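Local coordinates for protein tyrosinase (Aspergillus oryzae, PDB 6JU8) that probably oxidises L-tyrosine and L-dopa to L-dopaquinone with molecular oxygen at a dinuclear copper centre, at residues L45-L50 with P177-L182; T51-R56 with E115-E120. The protein carries 1 engineered substitution. All blocks are in the same frame, centred on the assembly; numbering follows the deposited sequence. Where two conformers were deposited one is given.

Interaction 1: residues L45-L50 with P177-L182; sequences LFVEAL and PMVKVL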
ATOM      1  N   LEU A  45      10.764  18.391 -13.176  1.00 12.79           N
ATOM      2  CA  LEU A  45       9.903  19.572 -13.153  1.00 13.12           C
ATOM      3  C   LEU A  45       8.519  19.233 -12.610  1.00 11.46           C
ATOM      4  O   LEU A  45       7.919  19.957 -11.812  1.00 13.15           O
ATOM      5  CB  LEU A  45       9.799  20.123 -14.580  1.00 12.59           C
ATOM      6  CG  LEU A  45      11.010  20.902 -15.106  1.00 13.35           C
ATOM      7  CD1 LEU A  45      10.793  21.249 -16.580  1.00 14.09           C
ATOM      8  CD2 LEU A  45      11.292  22.123 -14.230  1.00 15.32           C
ATOM      9  N   PHE A  46       7.965  18.096 -13.078  1.00 12.26           N
ATOM     10  CA  PHE A  46       6.601  17.750 -12.697  1.00 11.73           C
ATOM     11  C   PHE A  46       6.575  17.399 -11.211  1.00 11.34           C
ATOM     12  O   PHE A  46       5.736  17.890 -10.450  1.00 11.81           O
ATOM     13  CB  PHE A  46       6.074  16.626 -13.579  1.00 12.02           C
ATOM     14  CG  PHE A  46       4.624  16.242 -13.484  1.00 11.86           C
ATOM     15  CD1 PHE A  46       3.687  16.948 -12.750  1.00 13.87           C
ATOM     16  CD2 PHE A  46       4.185  15.085 -14.158  1.00 11.77           C
ATOM     17  CE1 PHE A  46       2.343  16.561 -12.674  1.00 12.57           C
ATOM     18  CE2 PHE A  46       2.850  14.718 -14.113  1.00 11.77           C
ATOM     19  CZ  PHE A  46       1.923  15.448 -13.386  1.00 12.45           C
ATOM     20  N   VAL A  47       7.525  16.574 -10.767  1.00 11.56           N
ATOM     21  CA  VAL A  47       7.576  16.211  -9.342  1.00 11.74           C
ATOM     22  C   VAL A  47       7.791  17.426  -8.451  1.00 12.16           C
ATOM     23  O   VAL A  47       7.110  17.614  -7.436  1.00 11.77           O
ATOM     24  CB  VAL A  47       8.708  15.176  -9.106  1.00 12.05           C
ATOM     25  CG1 VAL A  47       8.967  14.981  -7.629  1.00 13.65           C
ATOM     26  CG2 VAL A  47       8.355  13.860  -9.783  1.00 13.15           C
ATOM     27  N   GLU A  48       8.744  18.289  -8.819  1.00 11.95           N
ATOM     28  CA  GLU A  48       9.076  19.412  -7.952  1.00 12.81           C
ATOM     29  C   GLU A  48       7.949  20.440  -7.962  1.00 13.01           C
ATOM     30  O   GLU A  48       7.614  20.973  -6.902  1.00 13.73           O
ATOM     31  CB  GLU A  48      10.401  20.061  -8.360  1.00 13.65           C
ATOM     32  CG  GLU A  48      11.610  19.145  -8.203  1.00 15.20           C
ATOM     33  CD  GLU A  48      12.132  18.966  -6.798  1.00 16.31           C
ATOM     34  OE1 GLU A  48      11.595  19.547  -5.842  1.00 25.30           O
ATOM     35  OE2 GLU A  48      13.117  18.221  -6.617  1.00 17.92           O
ATOM     36  N   ALA A  49       7.370  20.683  -9.131  1.00 11.51           N
ATOM     37  CA  ALA A  49       6.256  21.643  -9.189  1.00 11.44           C
ATOM     38  C   ALA A  49       5.044  21.148  -8.411  1.00 10.94           C
ATOM     39  O   ALA A  49       4.393  21.900  -7.671  1.00 11.71           O
ATOM     40  CB  ALA A  49       5.854  21.927 -10.623  1.00 13.00           C
ATOM     41  N   LEU A  50       4.699  19.869  -8.621  1.00 10.95           N
ATOM     42  CA  LEU A  50       3.493  19.385  -7.945  1.00 11.37           C
ATOM     43  C   LEU A  50       3.699  19.337  -6.440  1.00 10.84           C
ATOM     44  O   LEU A  50       2.786  19.587  -5.656  1.00 11.44           O
ATOM     45  CB  LEU A  50       3.062  18.026  -8.486  1.00 11.34           C
ATOM     46  CG  LEU A  50       1.735  17.496  -7.961  1.00 11.18           C
ATOM     47  CD1 LEU A  50       0.580  18.460  -8.201  1.00 15.04           C
ATOM     48  CD2 LEU A  50       1.409  16.157  -8.633  1.00 11.16           C
ATOM     49  N   PRO A 177       6.016   4.835  -4.346  1.00 10.85           N
ATOM     50  CA  PRO A 177       6.004   5.803  -3.234  1.00 11.03           C
ATOM     51  C   PRO A 177       7.072   6.884  -3.354  1.00 10.40           C
ATOM     52  O   PRO A 177       6.867   8.018  -2.890  1.00 11.67           O
ATOM     53  CB  PRO A 177       6.245   4.925  -2.010  1.00 14.60           C
ATOM     54  CG  PRO A 177       5.903   3.534  -2.427  1.00 14.63           C
ATOM     55  CD  PRO A 177       6.186   3.448  -3.894  1.00 11.63           C
ATOM     56  N   MET A 178       8.220   6.570  -3.951  1.00 11.63           N
ATOM     57  CA  MET A 178       9.339   7.502  -4.108  1.00 11.25           C
ATOM     58  C   MET A 178       9.730   7.605  -5.577  1.00 12.52           C
ATOM     59  O   MET A 178       9.464   6.682  -6.362  1.00 14.86           O
ATOM     60  CB  MET A 178      10.555   7.037  -3.300  0.83 12.51           C
ATOM     61  CG  MET A 178      10.275   6.778  -1.827  0.83 13.49           C
ATOM     62  SD  MET A 178       9.978   8.277  -0.861  0.83 15.89           S
ATOM     63  CE  MET A 178      11.636   8.971  -0.810  0.83 18.76           C
ATOM     64  N   VAL A 179      10.334   8.718  -5.963  1.00 11.52           N
ATOM     65  CA  VAL A 179      10.729   8.940  -7.353  1.00 12.70           C
ATOM     66  C   VAL A 179      12.080   9.649  -7.354  1.00 13.05           C
ATOM     67  O   VAL A 179      12.359  10.450  -6.461  1.00 13.96           O
ATOM     68  CB  VAL A 179       9.668   9.751  -8.121  1.00 13.54           C
ATOM     69  CG1 VAL A 179       9.416  11.098  -7.458  1.00 13.54           C
ATOM     70  CG2 VAL A 179      10.047   9.938  -9.594  1.00 15.06           C
ATOM     71  N   LYS A 180      12.910   9.340  -8.346  1.00 13.50           N
ATOM     72  CA  LYS A 180      14.246   9.925  -8.427  1.00 14.88           C
ATOM     73  C   LYS A 180      14.216  11.122  -9.373  1.00 14.09           C
ATOM     74  O   LYS A 180      13.723  11.027 -10.493  1.00 15.31           O
ATOM     75  CB  LYS A 180      15.240   8.874  -8.912  1.00 20.59           C
ATOM     76  N   VAL A 181      14.741  12.237  -8.885  1.00 14.06           N
ATOM     77  CA  VAL A 181      14.794  13.484  -9.633  1.00 13.76           C
ATOM     78  C   VAL A 181      16.241  13.987  -9.728  1.00 13.76           C
ATOM     79  O   VAL A 181      17.111  13.555  -8.959  1.00 16.13           O
ATOM     80  CB  VAL A 181      13.880  14.580  -9.046  1.00 15.67           C
ATOM     81  CG1 VAL A 181      12.417  14.143  -9.006  1.00 19.80           C
ATOM     82  CG2 VAL A 181      14.343  15.018  -7.664  1.00 17.46           C
ATOM     83  N   LEU A 182      16.464  14.851 -10.707  1.00 14.71           N
ATOM     84  CA  LEU A 182      17.736  15.516 -10.935  1.00 15.40           C
ATOM     85  C   LEU A 182      17.939  16.668  -9.963  1.00 15.43           C
ATOM     86  O   LEU A 182      16.993  17.361  -9.618  1.00 18.93           O
ATOM     87  CB  LEU A 182      17.799  16.103 -12.358  1.00 17.60           C
ATOM     88  CG  LEU A 182      17.560  15.134 -13.512  1.00 16.47           C
ATOM     89  CD1 LEU A 182      17.823  15.800 -14.851  1.00 19.21           C
ATOM     90  CD2 LEU A 182      18.453  13.891 -13.368  1.00 21.10           C
TER
HETATM   91  O   HOH W   1      15.459  18.892  -8.002  1.00 21.77           O

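Interaction 2: residues T51-R56 with E115-E120; sequences TVIQNR and EQVIYE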
ATOM      1  N   THR A  51       4.926  19.037  -6.030  1.00 11.08           N
ATOM      2  CA  THR A  51       5.236  19.070  -4.604  1.00 11.57           C
ATOM      3  C   THR A  51       5.009  20.459  -4.013  1.00 11.86           C
ATOM      4  O   THR A  51       4.352  20.599  -2.971  1.00 12.63           O
ATOM      5  CB  THR A  51       6.686  18.608  -4.337  1.00 12.47           C
ATOM      6  OG1 THR A  51       6.771  17.241  -4.757  1.00 12.27           O
ATOM      7  CG2 THR A  51       7.028  18.702  -2.873  1.00 14.60           C
ATOM      8  N   VAL A  52       5.538  21.504  -4.640  1.00 12.26           N
ATOM      9  CA  VAL A  52       5.297  22.870  -4.209  1.00 12.12           C
ATOM     10  C   VAL A  52       3.811  23.174  -4.150  1.00 10.80           C
ATOM     11  O   VAL A  52       3.319  23.703  -3.151  1.00 12.77           O
ATOM     12  CB  VAL A  52       6.003  23.865  -5.150  1.00 12.71           C
ATOM     13  CG1 VAL A  52       5.504  25.286  -4.939  1.00 16.06           C
ATOM     14  CG2 VAL A  52       7.510  23.804  -4.956  1.00 16.22           C
ATOM     15  N   ILE A  53       3.057  22.816  -5.180  1.00 10.95           N
ATOM     16  CA  ILE A  53       1.628  23.106  -5.239  1.00 10.71           C
ATOM     17  C   ILE A  53       0.892  22.412  -4.094  1.00 11.64           C
ATOM     18  O   ILE A  53       0.006  22.992  -3.446  1.00 11.64           O
ATOM     19  CB  ILE A  53       1.053  22.724  -6.615  1.00 11.33           C
ATOM     20  CG1 ILE A  53       1.592  23.665  -7.713  1.00 12.32           C
ATOM     21  CG2 ILE A  53      -0.459  22.772  -6.618  1.00 12.50           C
ATOM     22  CD1 ILE A  53       1.529  23.089  -9.117  1.00 13.10           C
ATOM     23  N   GLN A  54       1.267  21.156  -3.803  1.00 10.61           N
ATOM     24  CA  GLN A  54       0.630  20.410  -2.717  1.00 10.98           C
ATOM     25  C   GLN A  54       0.977  20.998  -1.358  1.00 11.94           C
ATOM     26  O   GLN A  54       0.170  20.858  -0.430  1.00 13.88           O
ATOM     27  CB  GLN A  54       1.116  18.946  -2.766  1.00 10.98           C
ATOM     28  CG  GLN A  54       0.398  18.203  -3.904  1.00 11.57           C
ATOM     29  CD  GLN A  54       0.845  16.769  -4.067  1.00 10.23           C
ATOM     30  OE1 GLN A  54       1.872  16.382  -3.490  1.00 12.56           O
ATOM     31  NE2 GLN A  54       0.113  15.994  -4.854  1.00 11.75           N
ATOM     32  N   ASN A  55       2.125  21.644  -1.202  1.00 12.24           N
ATOM     33  CA  ASN A  55       2.528  22.220   0.082  1.00 13.41           C
ATOM     34  C   ASN A  55       2.053  23.653   0.282  1.00 12.39           C
ATOM     35  O   ASN A  55       2.306  24.249   1.343  1.00 16.05           O
ATOM     36  CB  ASN A  55       4.046  22.146   0.243  1.00 16.09           C
ATOM     37  CG  ASN A  55       4.540  20.714   0.375  1.00 21.33           C
ATOM     38  OD1 ASN A  55       3.788  19.835   0.782  1.00 43.72           O
ATOM     39  ND2 ASN A  55       5.804  20.494   0.034  1.00 27.19           N
ATOM     40  N   ARG A  56       1.364  24.246  -0.687  1.00 13.43           N
ATOM     41  CA  ARG A  56       0.829  25.608  -0.508  1.00 14.08           C
ATOM     42  C   ARG A  56      -0.305  25.531   0.511  1.00 13.25           C
ATOM     43  O   ARG A  56      -0.967  24.504   0.604  1.00 15.46           O
ATOM     44  CB  ARG A  56       0.324  26.176  -1.827  1.00 12.95           C
ATOM     45  CG  ARG A  56       1.422  26.507  -2.830  1.00 11.90           C
ATOM     46  CD  ARG A  56       0.811  26.716  -4.209  1.00 13.41           C
ATOM     47  NE  ARG A  56       1.808  27.092  -5.183  1.00 12.40           N
ATOM     48  CZ  ARG A  56       1.668  27.282  -6.481  1.00 12.49           C
ATOM     49  NH1 ARG A  56       0.481  27.084  -7.024  1.00 12.63           N
ATOM     50  NH2 ARG A  56       2.707  27.656  -7.238  1.00 14.25           N
ATOM     51  N   GLU A 115      -3.058  21.836 -15.365  1.00  9.71           N
ATOM     52  CA  GLU A 115      -1.855  21.865 -16.202  1.00 10.38           C
ATOM     53  C   GLU A 115      -1.180  23.232 -16.190  1.00  9.98           C
ATOM     54  O   GLU A 115       0.059  23.325 -16.120  1.00 11.50           O
ATOM     55  CB  GLU A 115      -2.242  21.480 -17.629  1.00 10.67           C
ATOM     56  CG  GLU A 115      -1.127  21.489 -18.656  1.00 11.23           C
ATOM     57  CD  GLU A 115      -1.663  21.056 -20.011  1.00 11.24           C
ATOM     58  OE1 GLU A 115      -1.334  19.950 -20.458  1.00 11.09           O
ATOM     59  OE2 GLU A 115      -2.461  21.824 -20.602  1.00 12.29           O
ATOM     60  N   GLN A 116      -1.999  24.294 -16.259  1.00 10.37           N
ATOM     61  CA  GLN A 116      -1.430  25.635 -16.319  1.00 10.69           C
ATOM     62  C   GLN A 116      -0.760  25.985 -14.998  1.00 11.08           C
ATOM     63  O   GLN A 116       0.313  26.582 -14.974  1.00 11.56           O
ATOM     64  CB  GLN A 116      -2.539  26.646 -16.637  1.00 11.67           C
ATOM     65  CG  GLN A 116      -2.023  28.086 -16.776  1.00 14.44           C
ATOM     66  CD  GLN A 116      -3.143  29.056 -17.094  1.00 13.66           C
ATOM     67  OE1 GLN A 116      -4.075  28.726 -17.820  1.00 14.41           O
ATOM     68  NE2 GLN A 116      -3.084  30.258 -16.539  1.00 16.35           N
ATOM     69  N   VAL A 117      -1.421  25.677 -13.885  1.00 11.42           N
ATOM     70  CA  VAL A 117      -0.851  25.958 -12.563  1.00 10.66           C
ATOM     71  C   VAL A 117       0.468  25.228 -12.381  1.00  9.48           C
ATOM     72  O   VAL A 117       1.448  25.772 -11.853  1.00 11.31           O
ATOM     73  CB  VAL A 117      -1.851  25.589 -11.451  1.00 11.51           C
ATOM     74  CG1 VAL A 117      -1.193  25.626 -10.082  1.00 11.58           C
ATOM     75  CG2 VAL A 117      -3.046  26.549 -11.530  1.00 11.84           C
ATOM     76  N   ILE A 118       0.502  23.956 -12.800  1.00 10.18           N
ATOM     77  CA  ILE A 118       1.756  23.206 -12.747  1.00 10.18           C
ATOM     78  C   ILE A 118       2.867  23.833 -13.571  1.00 10.31           C
ATOM     79  O   ILE A 118       3.990  24.018 -13.059  1.00 11.69           O
ATOM     80  CB  ILE A 118       1.513  21.738 -13.167  1.00 10.85           C
ATOM     81  CG1 ILE A 118       0.635  21.008 -12.144  1.00 11.41           C
ATOM     82  CG2 ILE A 118       2.863  21.035 -13.357  1.00 13.41           C
ATOM     83  CD1 ILE A 118       0.075  19.701 -12.680  1.00 11.88           C
ATOM     84  N   TYR A 119       2.586  24.204 -14.810  1.00 11.01           N
ATOM     85  CA  TYR A 119       3.555  24.869 -15.667  1.00 11.30           C
ATOM     86  C   TYR A 119       4.077  26.136 -15.009  1.00 12.38           C
ATOM     87  O   TYR A 119       5.273  26.393 -15.000  1.00 13.70           O
ATOM     88  CB  TYR A 119       2.894  25.207 -17.005  1.00 12.38           C
ATOM     89  CG  TYR A 119       3.698  26.124 -17.904  1.00 12.41           C
ATOM     90  CD1 TYR A 119       4.735  25.630 -18.694  1.00 14.44           C
ATOM     91  CD2 TYR A 119       3.394  27.492 -17.986  1.00 13.49           C
ATOM     92  CE1 TYR A 119       5.468  26.480 -19.540  1.00 15.27           C
ATOM     93  CE2 TYR A 119       4.116  28.319 -18.819  1.00 14.58           C
ATOM     94  CZ  TYR A 119       5.148  27.819 -19.583  1.00 15.95           C
ATOM     95  OH  TYR A 119       5.843  28.674 -20.408  1.00 19.95           O
ATOM     96  N   GLU A 120       3.180  26.964 -14.468  1.00 12.35           N
ATOM     97  CA  GLU A 120       3.644  28.185 -13.789  1.00 12.98           C
ATOM     98  C   GLU A 120       4.561  27.888 -12.613  1.00 13.52           C
ATOM     99  O   GLU A 120       5.567  28.600 -12.426  1.00 13.24           O
ATOM    100  CB  GLU A 120       2.410  29.012 -13.368  1.00 14.45           C
ATOM    101  CG  GLU A 120       1.730  29.605 -14.589  1.00 15.80           C
ATOM    102  CD  GLU A 120       0.385  30.250 -14.304  1.00 16.97           C
ATOM    103  OE1 GLU A 120      -0.068  30.238 -13.146  1.00 23.30           O
ATOM    104  OE2 GLU A 120      -0.221  30.753 -15.271  1.00 16.56           O
TER
HETATM  105  O   HOH W   2       1.487  27.778  -9.772  1.00 14.89           O

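Interaction 1: residues L45-L50 with P177-L182
Val47 presents both of its methyl groups to two valines on strand 178-182, Val179 and Val181. Its CG1 sits against CG1 of both, 3.8 Å from Val181 CG1 and 3.9 Å from Val179 CG1, while Val47 CG2 rests mainly on Val179 CG1, at 3.8 Å. Val47 and Val179 run past one another in opposite directions, whereas Val181 comes across at a slant, its CG1 also resting near Val47 CB. Both strand valines meet Val47 with CG1, but from different torsions. Val179 puts its CG1 between the backbone N and the carbonyl carbon (chi1 58°), and this is the methyl that Val47 meets. In Val181 it is CG2 that takes that place, which sends it to Glu48, 3.6 Å from OE2.

The glutamate chain bends at CG, and its carboxylate comes nearer the strand than its root does. A water then bridges the two segments, donating to Glu48 OE2 at 2.8 Å and to the carbonyl oxygen Leu182 O at 2.7 Å. The same carboxylate oxygen forms a salt bridge with Lys193 on the neighbouring strand 190-194, so OE2 is gripped twice and is probably held as the anion. Val47 also touches Pro196, just beyond that strand.

The axes of the two short segments, helix 45-50 and strand 178-182, approach to 8.9 Å and cross at -102°, nearly perpendicular. The arrangement is that of a two-stranded antiparallel hairpin, 178-182 with 190-194, laid across an alpha-helix with a buried valine cluster between them and a polar, water-bridged margin.

Interaction 2: residues T51-R56 with E115-E120
Ile53 pushes its CD1 methyl over the backbone of helix 103-129 at Val117 and Ile118, coming to 3.6 Å from Ile118 CA. The methyl meets one side-chain branch of each residue, Val117 CG1 at 3.8 Å and Ile118 CG1 at the same distance. It approaches Val117 at a slant and Ile118 at about a right angle. Its reach comes from a chain with CG1 trans to the carbonyl carbon (chi1 -69°) and CD1 extended beyond it (chi2 158°). Ile118 starts out pointing away from Ile53, so the tip of Ile53 lies against the root of that residue, while the rest of Ile118 serves Phe46, Ala49 and Trp145.

Arg56 comes three residues on from Ile53. Its extended chain carries the guanidinium out over Ile53, whose CG1 sits 3.6 Å above the guanidinium plane, toward the rim. Val117 CG1 lies 3.8 Å from Arg56 NH1, approaching obliquely, as the two side chains pass in opposite directions. In the guanidinium plane, a water accepts from Arg56 NH2 at 2.8 Å and donates to the backbone oxygen Val117 O at 2.9 Å, tying the cation to the opposing helix. NH1 has a direct partner as well, the carbonyl oxygen of Leu62, which leads into helix 64-69.

The contact joins helix 41-55 to helix 103-129, carrier of the copper ligand His107; the side chains of Ile118 and the copper ligand His376 are about 12 Å apart. Glu120 does not meet the arginine: its OE1 is hydrogen-bonded to the Tyr7 hydroxyl, and its OE2 accepts from Gln116 NE2, above the carboxylate plane. The chemistry is thus mainly apolar, with the arginine charge met by neutral oxygens, and any attraction to Glu120 probably only long-range.

Helix 41-55 serves both interactions, its middle part meeting strand 178-182 in interaction 1 and its later part meeting helix 103-129 in interaction 2. The centres are 12 Å apart on the same side of the chain's centre, and they touch: Ala49 CB lies 3.7 Å from Ile118 O, and Phe46 CE1 lies 3.9 Å from Ile118 CD1. Along the chain the order is 45-50, 51-56, 115-120, 177-182, so interaction 2 is nested within the loop closed by interaction 1. One helix therefore joins the 178-182/190-194 hairpin to helix 103-129, which contains the copper ligand His107; interaction 1 itself lies away from the copper site.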